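Local atomic coordinates of methylxanthine N3-demethylase NdmB (Pseudomonas putida, PDB entry 6ICL), a protein that removes the N3-methyl group of theobromine and related methylxanthines as formaldehyde, as a Rieske non-heme iron oxygenase of bacterial caffeine degradation. Residues A[24-30]-A[325-329]; A[178-184]-A[282-288]; A[345-349]-A[362-366]. All coordinates share one frame; numbering follows the deposited sequence.

The three contacts belong to the part of the chain that carries the mononuclear iron, away from the Rieske cluster of the same chain. Interaction 2 joins strands 171-181 and 284-294 at one border of the large antiparallel sheet and is nested inside the loop closed by interaction 1, which ties the first modelled residues to the loop between helices 300-319 and 337-355. Interaction 3 follows, packing helix 337-355 on helix 357-365. Centres of 1 and 2 lie about 18 Å apart, of 1 and 3 about 16 Å, of 2 and 3 about 24 Å. Glu-325 packs on Val-184 and Lys-347 NZ probably bonds Leu-26 O, so 325-329 adjoins the sheet-border segment while 24-30 lies on helix 337-355.

Interaction 1 of 3, residues A[24-30]-A[325-329]; sequences KPLLEDK and EIQTS
Lys-30 and Glu-325 form a salt bridge, NZ to OE1 at 2.8 Å, at one end of a single beta bridge that pairs Pro-25 with Gln-327 and joins the N-terminal loop to the loop between helices 300-319 and 337-355. The lysine and glutamate reach for each other across the gap, and the ammonium meets OE1 on its syn side, 34° out of the carboxylate plane. The same NZ also donates to Leu-27 O within its own loop, in the plane of that carbonyl. A water bonded to Lys-30 NZ and Glu-325 OE2 gives the pair a second, indirect link. Without the ammonium, as with an alanine here, the Glu-325 carboxylate is likely to lose its charge partner in this contact and Leu-27 O this donor. A further water accepts from Leu-27 N and lies 2.7 Å from Glu-325 OE1, beside Ile-326 O.

Two backbone bonds flank the bridged pair: Leu-26 N gives to Ile-326 O at 2.8 Å, and Thr-328 N to Lys-24 O at 3.1 Å, both fairly straight. Gln-327 bends at its second torsion (chi2 -70°), which turns NE2 back to Glu-325 O; the carbonyl is met from above its plane, and the amide is held beside Pro-25, whose CB is 3.6 Å from NE2. Outside the pair, Lys-347 of helix 337-355 donates to Leu-26 O, and Arg-81 of the second subunit packs on Gln-327 and Ser-329. Apolar contacts complete the join. Leu-26 and Ile-326 run alongside one another, with CB of the leucine 4.0 Å from CG2 of the isoleucine. The methyl CG2 of Thr-328 rests 3.7 Å from Leu-26 CA.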
loop_
_atom_site.group_PDB
_atom_site.type_symbol
_atom_site.label_atom_id
_atom_site.label_comp_id
_atom_site.label_asym_id
_atom_site.label_seq_id
_atom_site.Cartn_x
_atom_site.Cartn_y
_atom_site.Cartn_z
ATOM N N LYS A 24 -18.122 31.902 -13.406
ATOM C CA LYS A 24 -19.286 32.333 -12.644
ATOM C C LYS A 24 -19.112 32.533 -11.101
ATOM O O LYS A 24 -20.090 32.415 -10.357
ATOM C CB LYS A 24 -20.386 31.312 -12.919
ATOM C CG LYS A 24 -19.917 30.238 -13.907
ATOM C CD LYS A 24 -20.981 29.171 -14.173
ATOM C CE LYS A 24 -21.489 28.563 -12.866
ATOM N NZ LYS A 24 -21.643 27.074 -12.889
ATOM N N PRO A 25 -17.911 32.858 -10.604
ATOM C CA PRO A 25 -17.741 32.972 -9.151
ATOM C C PRO A 25 -18.071 34.357 -8.616
ATOM O O PRO A 25 -17.827 35.378 -9.259
ATOM C CB PRO A 25 -16.247 32.668 -8.963
ATOM C CG PRO A 25 -15.625 33.274 -10.146
ATOM C CD PRO A 25 -16.621 33.085 -11.287
ATOM N N LEU A 26 -18.628 34.377 -7.399
ATOM C CA LEU A 26 -18.956 35.649 -6.756
ATOM C C LEU A 26 -17.704 36.475 -6.474
ATOM O O LEU A 26 -17.662 37.681 -6.748
ATOM C CB LEU A 26 -19.725 35.403 -5.458
ATOM C CG LEU A 26 -19.962 36.664 -4.627
ATOM C CD1 LEU A 26 -20.994 37.531 -5.297
ATOM C CD2 LEU A 26 -20.392 36.344 -3.208
ATOM N N LEU A 27 -16.669 35.848 -5.921
ATOM C CA LEU A 27 -15.524 36.576 -5.375
ATOM C C LEU A 27 -14.332 36.365 -6.306
ATOM O O LEU A 27 -13.448 35.553 -6.034
ATOM C CB LEU A 27 -15.230 36.119 -3.947
ATOM C CG LEU A 27 -16.442 36.240 -3.019
ATOM C CD1 LEU A 27 -16.230 35.433 -1.744
ATOM C CD2 LEU A 27 -16.715 37.714 -2.712
ATOM N N GLU A 28 -14.299 37.152 -7.384
ATOM C CA GLU A 28 -13.313 36.970 -8.448
ATOM C C GLU A 28 -11.918 37.379 -8.000
ATOM O O GLU A 28 -10.935 36.719 -8.345
ATOM C CB GLU A 28 -13.732 37.803 -9.659
ATOM C CG GLU A 28 -13.386 37.239 -11.001
ATOM C CD GLU A 28 -14.306 37.792 -12.072
ATOM O OE1 GLU A 28 -15.224 38.576 -11.721
ATOM O OE2 GLU A 28 -14.117 37.442 -13.254
ATOM N N ASP A 29 -11.813 38.470 -7.247
ATOM C CA ASP A 29 -10.531 39.053 -6.866
ATOM C C ASP A 29 -10.238 38.718 -5.413
ATOM O O ASP A 29 -11.090 38.926 -4.548
ATOM C CB ASP A 29 -10.548 40.574 -7.042
ATOM C CG ASP A 29 -9.160 41.179 -7.013
ATOM O OD1 ASP A 29 -8.586 41.351 -5.917
ATOM O OD2 ASP A 29 -8.632 41.476 -8.102
ATOM N N LYS A 30 -9.039 38.205 -5.141
ATOM C CA LYS A 30 -8.691 37.750 -3.800
ATOM C C LYS A 30 -7.723 38.679 -3.085
ATOM O O LYS A 30 -7.267 38.350 -1.982
ATOM C CB LYS A 30 -8.102 36.335 -3.856
ATOM C CG LYS A 30 -9.001 35.306 -4.524
ATOM C CD LYS A 30 -10.294 35.123 -3.756
ATOM C CE LYS A 30 -11.077 33.946 -4.340
ATOM N NZ LYS A 30 -12.484 33.872 -3.815
ATOM N N GLU A 325 -15.528 27.486 -5.315
ATOM C CA GLU A 325 -15.776 28.907 -5.136
ATOM C C GLU A 325 -17.270 29.195 -5.101
ATOM O O GLU A 325 -18.051 28.594 -5.848
ATOM C CB GLU A 325 -15.116 29.698 -6.262
ATOM C CG GLU A 325 -13.611 29.874 -6.076
ATOM C CD GLU A 325 -13.275 30.805 -4.917
ATOM O OE1 GLU A 325 -14.107 31.676 -4.588
ATOM O OE2 GLU A 325 -12.184 30.674 -4.328
ATOM N N ILE A 326 -17.662 30.104 -4.203
ATOM C CA ILE A 326 -19.035 30.611 -4.178
ATOM C C ILE A 326 -19.414 31.097 -5.568
ATOM O O ILE A 326 -18.674 31.877 -6.178
ATOM C CB ILE A 326 -19.161 31.759 -3.157
ATOM C CG1 ILE A 326 -18.749 31.313 -1.761
ATOM C CG2 ILE A 326 -20.573 32.312 -3.144
ATOM C CD1 ILE A 326 -19.431 30.088 -1.313
ATOM N N GLN A 327 -20.570 30.661 -6.068
ATOM C CA GLN A 327 -21.042 31.074 -7.389
ATOM C C GLN A 327 -22.223 32.034 -7.280
ATOM O O GLN A 327 -23.042 31.937 -6.363
ATOM C CB GLN A 327 -21.454 29.868 -8.228
ATOM C CG GLN A 327 -20.367 28.859 -8.427
ATOM C CD GLN A 327 -19.279 29.386 -9.319
ATOM O OE1 GLN A 327 -19.518 29.672 -10.493
ATOM N NE2 GLN A 327 -18.074 29.537 -8.770
ATOM N N THR A 328 -22.323 32.951 -8.251
ATOM C CA THR A 328 -23.411 33.933 -8.233
ATOM C C THR A 328 -24.777 33.287 -8.473
ATOM O O THR A 328 -25.802 33.829 -8.044
ATOM C CB THR A 328 -23.164 35.015 -9.286
ATOM O OG1 THR A 328 -23.034 34.391 -10.570
ATOM C CG2 THR A 328 -21.885 35.782 -8.984
ATOM N N SER A 329 -24.815 32.136 -9.142
ATOM C CA SER A 329 -26.073 31.476 -9.465
ATOM C C SER A 329 -26.700 30.727 -8.292
ATOM O O SER A 329 -27.816 30.216 -8.442
ATOM C CB SER A 329 -25.858 30.486 -10.605
ATOM O OG SER A 329 -25.256 29.299 -10.113
HETATM O O HOH W 1 -16.224 33.128 -5.354
HETATM O O HOH W 2 -11.794 31.611 -1.684
#

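Interaction 2 of 3, residues A[178-184]-A[282-288]; sequences SYIWETV and NKSCRNF
Asn-287 lays its CB over one face of the Tyr-179 ring, 3.6 Å from the centroid, a CH-pi contact within an antiparallel strand pair. The first torsion of Tyr-179 (chi1 62°) sets CG between backbone N and carbonyl carbon, folding the ring across to its hydrogen-bonded partner. Asn-287 ND2 makes weak bonds to Tyr-179 O and Cys-285 SG. Main-chain bonds run both ways between Tyr-179 and Asn-287, and between Trp-181 and Cys-285.

Ile-180 and Arg-286, the non-hydrogen-bonded pair between them, use the other face of the sheet. Ile-180 CG1 and CD1 lie over one face of the guanidinium, CD1 3.6 Å from NH2, while NH1 gives a 2.9 Å bond to Ser-178 OG, tilted 21° from the guanidinium plane. Ser-178 CB sits over the Phe-288 ring, 3.9 Å from its centroid. At the far end Val-184 CG1 touches Asn-282 O at 3.4 Å, and Val-184 is the N-cap of helix 185-192.

This is the border of the catalytic-domain sheet: strand 171-181 is outermost within the chain, and strand 270-281 continues the sheet beyond 284-294. Arg-188 of helix 185-192 bonds Tyr-179 OH and makes a cation-pi contact with Trp-181, whose indole also packs on helix 300-319, touching the iron ligand Asp-314.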
loop_
_atom_site.group_PDB
_atom_site.type_symbol
_atom_site.label_atom_id
_atom_site.label_comp_id
_atom_site.label_asym_id
_atom_site.label_seq_id
_atom_site.Cartn_x
_atom_site.Cartn_y
_atom_site.Cartn_z
ATOM N N SER A 178 -5.077 21.426 13.980
ATOM C CA SER A 178 -5.818 21.910 12.818
ATOM C C SER A 178 -6.176 20.755 11.871
ATOM O O SER A 178 -5.582 19.674 11.910
ATOM C CB SER A 178 -4.996 22.954 12.081
ATOM O OG SER A 178 -3.882 22.322 11.461
ATOM N N TYR A 179 -7.160 20.987 11.000
ATOM C CA TYR A 179 -7.557 19.959 10.044
ATOM C C TYR A 179 -7.837 20.608 8.695
ATOM O O TYR A 179 -8.261 21.770 8.622
ATOM C CB TYR A 179 -8.794 19.160 10.529
ATOM C CG TYR A 179 -10.023 20.016 10.704
ATOM C CD1 TYR A 179 -10.231 20.717 11.890
ATOM C CD2 TYR A 179 -10.982 20.136 9.682
ATOM C CE1 TYR A 179 -11.357 21.529 12.066
ATOM C CE2 TYR A 179 -12.111 20.965 9.853
ATOM C CZ TYR A 179 -12.291 21.644 11.053
ATOM O OH TYR A 179 -13.394 22.466 11.264
ATOM N N ILE A 180 -7.583 19.841 7.624
ATOM C CA ILE A 180 -7.734 20.299 6.243
ATOM C C ILE A 180 -9.077 19.791 5.725
ATOM O O ILE A 180 -9.438 18.628 5.953
ATOM C CB ILE A 180 -6.570 19.795 5.366
ATOM C CG1 ILE A 180 -5.262 20.489 5.752
ATOM C CG2 ILE A 180 -6.863 19.959 3.866
ATOM C CD1 ILE A 180 -4.949 21.729 4.918
ATOM N N TRP A 181 -9.843 20.669 5.076
ATOM C CA TRP A 181 -10.967 20.263 4.233
ATOM C C TRP A 181 -10.648 20.674 2.806
ATOM O O TRP A 181 -10.051 21.738 2.579
ATOM C CB TRP A 181 -12.305 20.911 4.658
ATOM C CG TRP A 181 -13.033 20.227 5.803
ATOM C CD1 TRP A 181 -12.595 19.164 6.543
ATOM C CD2 TRP A 181 -14.348 20.556 6.315
ATOM N NE1 TRP A 181 -13.543 18.819 7.493
ATOM C CE2 TRP A 181 -14.634 19.644 7.361
ATOM C CE3 TRP A 181 -15.307 21.525 5.983
ATOM C CZ2 TRP A 181 -15.833 19.675 8.079
ATOM C CZ3 TRP A 181 -16.496 21.563 6.704
ATOM C CH2 TRP A 181 -16.750 20.644 7.737
ATOM N N GLU A 182 -11.051 19.836 1.847
ATOM C CA GLU A 182 -10.890 20.149 0.421
ATOM C C GLU A 182 -12.087 20.978 -0.063
ATOM O O GLU A 182 -12.945 20.543 -0.846
ATOM C CB GLU A 182 -10.715 18.865 -0.384
ATOM C CG GLU A 182 -9.449 18.113 0.017
ATOM C CD GLU A 182 -9.415 16.717 -0.542
ATOM O OE1 GLU A 182 -9.367 16.587 -1.787
ATOM O OE2 GLU A 182 -9.456 15.750 0.260
ATOM N N THR A 183 -12.139 22.197 0.460
ATOM C CA THR A 183 -13.050 23.231 0.003
ATOM C C THR A 183 -12.397 24.561 0.339
ATOM O O THR A 183 -11.369 24.605 1.009
ATOM C CB THR A 183 -14.419 23.106 0.671
ATOM O OG1 THR A 183 -15.367 23.954 0.003
ATOM C CG2 THR A 183 -14.314 23.547 2.132
ATOM N N VAL A 184 -13.005 25.653 -0.117
ATOM C CA VAL A 184 -12.491 26.977 0.187
ATOM C C VAL A 184 -13.045 27.441 1.527
ATOM O O VAL A 184 -14.065 26.946 2.030
ATOM C CB VAL A 184 -12.815 27.978 -0.935
ATOM C CG1 VAL A 184 -12.018 27.614 -2.177
ATOM C CG2 VAL A 184 -14.324 27.990 -1.230
ATOM N N ASN A 282 -6.356 27.637 -3.490
ATOM C CA ASN A 282 -7.619 27.740 -4.209
ATOM C C ASN A 282 -8.524 26.531 -4.022
ATOM O O ASN A 282 -9.672 26.586 -4.470
ATOM C CB ASN A 282 -7.360 27.954 -5.701
ATOM C CG ASN A 282 -6.683 26.763 -6.349
ATOM O OD1 ASN A 282 -5.557 26.399 -5.997
ATOM N ND2 ASN A 282 -7.363 26.151 -7.312
ATOM N N LYS A 283 -8.062 25.452 -3.366
ATOM C CA LYS A 283 -8.872 24.239 -3.270
ATOM C C LYS A 283 -8.950 23.644 -1.867
ATOM O O LYS A 283 -9.475 22.538 -1.707
ATOM C CB LYS A 283 -8.364 23.175 -4.249
ATOM C CG LYS A 283 -6.849 23.011 -4.316
ATOM C CD LYS A 283 -6.266 22.366 -3.065
ATOM C CE LYS A 283 -4.813 21.867 -3.268
ATOM N NZ LYS A 283 -4.129 21.583 -1.957
ATOM N N SER A 284 -8.467 24.337 -0.846
ATOM C CA SER A 284 -8.431 23.750 0.487
ATOM C C SER A 284 -8.367 24.857 1.519
ATOM O O SER A 284 -7.949 25.978 1.234
ATOM C CB SER A 284 -7.219 22.818 0.667
ATOM O OG SER A 284 -6.029 23.562 0.483
ATOM N N CYS A 285 -8.752 24.509 2.740
ATOM C CA CYS A 285 -8.600 25.408 3.864
ATOM C C CYS A 285 -8.168 24.593 5.072
ATOM O O CYS A 285 -8.496 23.410 5.197
ATOM C CB CYS A 285 -9.901 26.180 4.166
ATOM S SG CYS A 285 -11.337 25.119 4.422
ATOM N N ARG A 286 -7.418 25.229 5.951
ATOM C CA ARG A 286 -6.940 24.592 7.166
ATOM C C ARG A 286 -7.660 25.253 8.322
ATOM O O ARG A 286 -7.647 26.480 8.440
ATOM C CB ARG A 286 -5.425 24.737 7.321
ATOM C CG ARG A 286 -4.933 24.193 8.671
ATOM C CD ARG A 286 -3.446 24.308 8.808
ATOM N NE ARG A 286 -2.747 23.509 7.823
ATOM C CZ ARG A 286 -2.661 22.174 7.839
ATOM N NH1 ARG A 286 -3.252 21.443 8.801
ATOM N NH2 ARG A 286 -1.972 21.560 6.882
ATOM N N ASN A 287 -8.295 24.442 9.151
ATOM C CA ASN A 287 -9.281 24.915 10.094
ATOM C C ASN A 287 -8.799 24.695 11.520
ATOM O O ASN A 287 -8.269 23.626 11.858
ATOM C CB ASN A 287 -10.596 24.208 9.815
ATOM C CG ASN A 287 -11.019 24.412 8.376
ATOM O OD1 ASN A 287 -11.400 25.512 8.014
ATOM N ND2 ASN A 287 -10.874 23.377 7.526
ATOM N N PHE A 288 -9.005 25.723 12.337
ATOM C CA PHE A 288 -8.518 25.817 13.704
ATOM C C PHE A 288 -9.715 25.907 14.630
ATOM O O PHE A 288 -10.510 26.846 14.524
ATOM C CB PHE A 288 -7.625 27.041 13.844
ATOM C CG PHE A 288 -6.381 26.932 13.052
ATOM C CD1 PHE A 288 -6.381 27.224 11.692
ATOM C CD2 PHE A 288 -5.207 26.494 13.650
ATOM C CE1 PHE A 288 -5.247 27.105 10.953
ATOM C CE2 PHE A 288 -4.047 26.382 12.903
ATOM C CZ PHE A 288 -4.064 26.672 11.552
#

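Interaction 3 of 3, residues A[345-349]-A[362-366]; sequences WHKEL and DSVLT
Trp-345 and Glu-348 of helix 337-355 share Ser-363 of helix 357-365 as their hydrogen-bonding partner, between two consecutive helices that form a helical hairpin near the C-terminus. The indole NE1 gives its main bond to Ser-363 O at 3.0 Å, bent to 137° at the hydrogen. It approaches from above the carbonyl plane, while the oxygen is tilted 16° from the ring plane. A weak second bond from NE1 reaches Ser-363 OG, so one N-H is divided between the carbonyl and the hydroxyl of a single residue. The hydroxyl in turn donates to Glu-348 OE2 at 2.9 Å, met from above the carboxylate plane. With OG opposite the backbone N (chi1 -180°), Ser-363 reaches across to the extended glutamate, and its hydroxyl donates to the carboxylate and accepts the weak indole bond. At the end of the second helix, Asp-362 O takes bonds from both Thr-366 N and Thr-366 OG1.

Van der Waals contacts lie beside these bonds. Leu-349 CD2 lies 3.3 Å from Ser-363 OG and makes an apolar contact with Val-364 CG2 at 3.7 Å, the leucine and valine crossing at about a right angle. The six-membered part of the indole turns its edge to Val-364 O, 3.5 Å from CZ2.

Arg-221 of strand 219-222, at the sheet border remote from 171-181, forms a salt bridge with Glu-348 OE1 and a cation-pi contact with Trp-345. Met-254, after strand 246-253, also touches the indole, and Tyr-32 of the N-terminal loop packs on Leu-349, placing the hairpin between sheet and N-terminal segment.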
loop_
_atom_site.group_PDB
_atom_site.type_symbol
_atom_site.label_atom_id
_atom_site.label_comp_id
_atom_site.label_asym_id
_atom_site.label_seq_id
_atom_site.Cartn_x
_atom_site.Cartn_y
_atom_site.Cartn_z
ATOM N N TRP A 345 -20.653 41.147 2.408
ATOM C CA TRP A 345 -19.495 41.858 2.926
ATOM C C TRP A 345 -18.211 41.356 2.285
ATOM O O TRP A 345 -17.306 42.154 2.025
ATOM C CB TRP A 345 -19.442 41.745 4.447
ATOM C CG TRP A 345 -18.625 42.808 5.100
ATOM C CD1 TRP A 345 -17.951 43.826 4.479
ATOM C CD2 TRP A 345 -18.397 42.971 6.499
ATOM N NE1 TRP A 345 -17.304 44.599 5.413
ATOM C CE2 TRP A 345 -17.567 44.100 6.659
ATOM C CE3 TRP A 345 -18.802 42.262 7.635
ATOM C CZ2 TRP A 345 -17.139 44.539 7.901
ATOM C CZ3 TRP A 345 -18.381 42.712 8.880
ATOM C CH2 TRP A 345 -17.567 43.844 8.999
ATOM N N HIS A 346 -18.128 40.056 1.973
ATOM C CA HIS A 346 -16.962 39.557 1.248
ATOM C C HIS A 346 -16.838 40.242 -0.111
ATOM O O HIS A 346 -15.753 40.686 -0.494
ATOM C CB HIS A 346 -17.041 38.032 1.087
ATOM C CG HIS A 346 -16.215 37.278 2.081
ATOM N ND1 HIS A 346 -14.929 36.857 1.806
ATOM C CD2 HIS A 346 -16.479 36.887 3.354
ATOM C CE1 HIS A 346 -14.439 36.231 2.863
ATOM N NE2 HIS A 346 -15.359 36.234 3.816
ATOM N N LYS A 347 -17.954 40.361 -0.844
ATOM C CA LYS A 347 -17.907 40.991 -2.166
ATOM C C LYS A 347 -17.492 42.448 -2.069
ATOM O O LYS A 347 -16.697 42.934 -2.880
ATOM C CB LYS A 347 -19.272 40.892 -2.855
ATOM C CG LYS A 347 -19.271 41.406 -4.298
ATOM C CD LYS A 347 -18.308 40.576 -5.138
ATOM C CE LYS A 347 -18.312 40.957 -6.609
ATOM N NZ LYS A 347 -17.155 40.325 -7.335
ATOM N N GLU A 348 -18.029 43.159 -1.080
ATOM C CA GLU A 348 -17.698 44.564 -0.904
ATOM C C GLU A 348 -16.230 44.736 -0.528
ATOM O O GLU A 348 -15.543 45.624 -1.054
ATOM C CB GLU A 348 -18.621 45.156 0.159
ATOM C CG GLU A 348 -18.284 46.565 0.615
ATOM C CD GLU A 348 -19.181 47.011 1.753
ATOM O OE1 GLU A 348 -20.370 46.590 1.786
ATOM O OE2 GLU A 348 -18.686 47.758 2.626
ATOM N N LEU A 349 -15.733 43.881 0.376
ATOM C CA LEU A 349 -14.320 43.899 0.746
ATOM C C LEU A 349 -13.432 43.596 -0.449
ATOM O O LEU A 349 -12.400 44.247 -0.647
ATOM C CB LEU A 349 -14.061 42.889 1.860
ATOM C CG LEU A 349 -14.684 43.255 3.192
ATOM C CD1 LEU A 349 -14.807 42.011 4.069
ATOM C CD2 LEU A 349 -13.856 44.326 3.882
ATOM N N ASP A 362 -12.845 51.803 4.923
ATOM C CA ASP A 362 -14.252 52.116 5.145
ATOM C C ASP A 362 -15.078 50.846 5.223
ATOM O O ASP A 362 -15.920 50.692 6.117
ATOM C CB ASP A 362 -14.779 53.021 4.030
ATOM C CG ASP A 362 -14.448 54.483 4.259
ATOM O OD1 ASP A 362 -14.260 54.888 5.430
ATOM O OD2 ASP A 362 -14.390 55.227 3.258
ATOM N N SER A 363 -14.852 49.926 4.285
ATOM C CA SER A 363 -15.605 48.679 4.269
ATOM C C SER A 363 -15.365 47.863 5.542
ATOM O O SER A 363 -16.316 47.352 6.146
ATOM C CB SER A 363 -15.238 47.876 3.028
ATOM O OG SER A 363 -15.978 46.667 3.008
ATOM N N VAL A 364 -14.102 47.753 5.976
ATOM C CA VAL A 364 -13.784 47.000 7.195
ATOM C C VAL A 364 -14.399 47.672 8.418
ATOM O O VAL A 364 -15.032 47.020 9.258
ATOM C CB VAL A 364 -12.255 46.858 7.370
ATOM C CG1 VAL A 364 -11.928 46.257 8.726
ATOM C CG2 VAL A 364 -11.624 46.025 6.268
ATOM N N LEU A 365 -14.197 48.989 8.551
ATOM C CA LEU A 365 -14.410 49.668 9.828
ATOM C C LEU A 365 -15.801 50.271 10.017
ATOM O O LEU A 365 -16.171 50.577 11.159
ATOM C CB LEU A 365 -13.364 50.769 9.995
ATOM C CG LEU A 365 -11.927 50.265 10.069
ATOM C CD1 LEU A 365 -10.959 51.415 9.829
ATOM C CD2 LEU A 365 -11.683 49.620 11.429
ATOM N N THR A 366 -16.581 50.454 8.956
ATOM C CA THR A 366 -17.891 51.100 9.091
ATOM C C THR A 366 -18.904 50.159 9.731
ATOM O O THR A 366 -19.257 49.127 9.147
ATOM C CB THR A 366 -18.407 51.557 7.727
ATOM O OG1 THR A 366 -17.552 52.581 7.200
ATOM C CG2 THR A 366 -19.833 52.075 7.845
#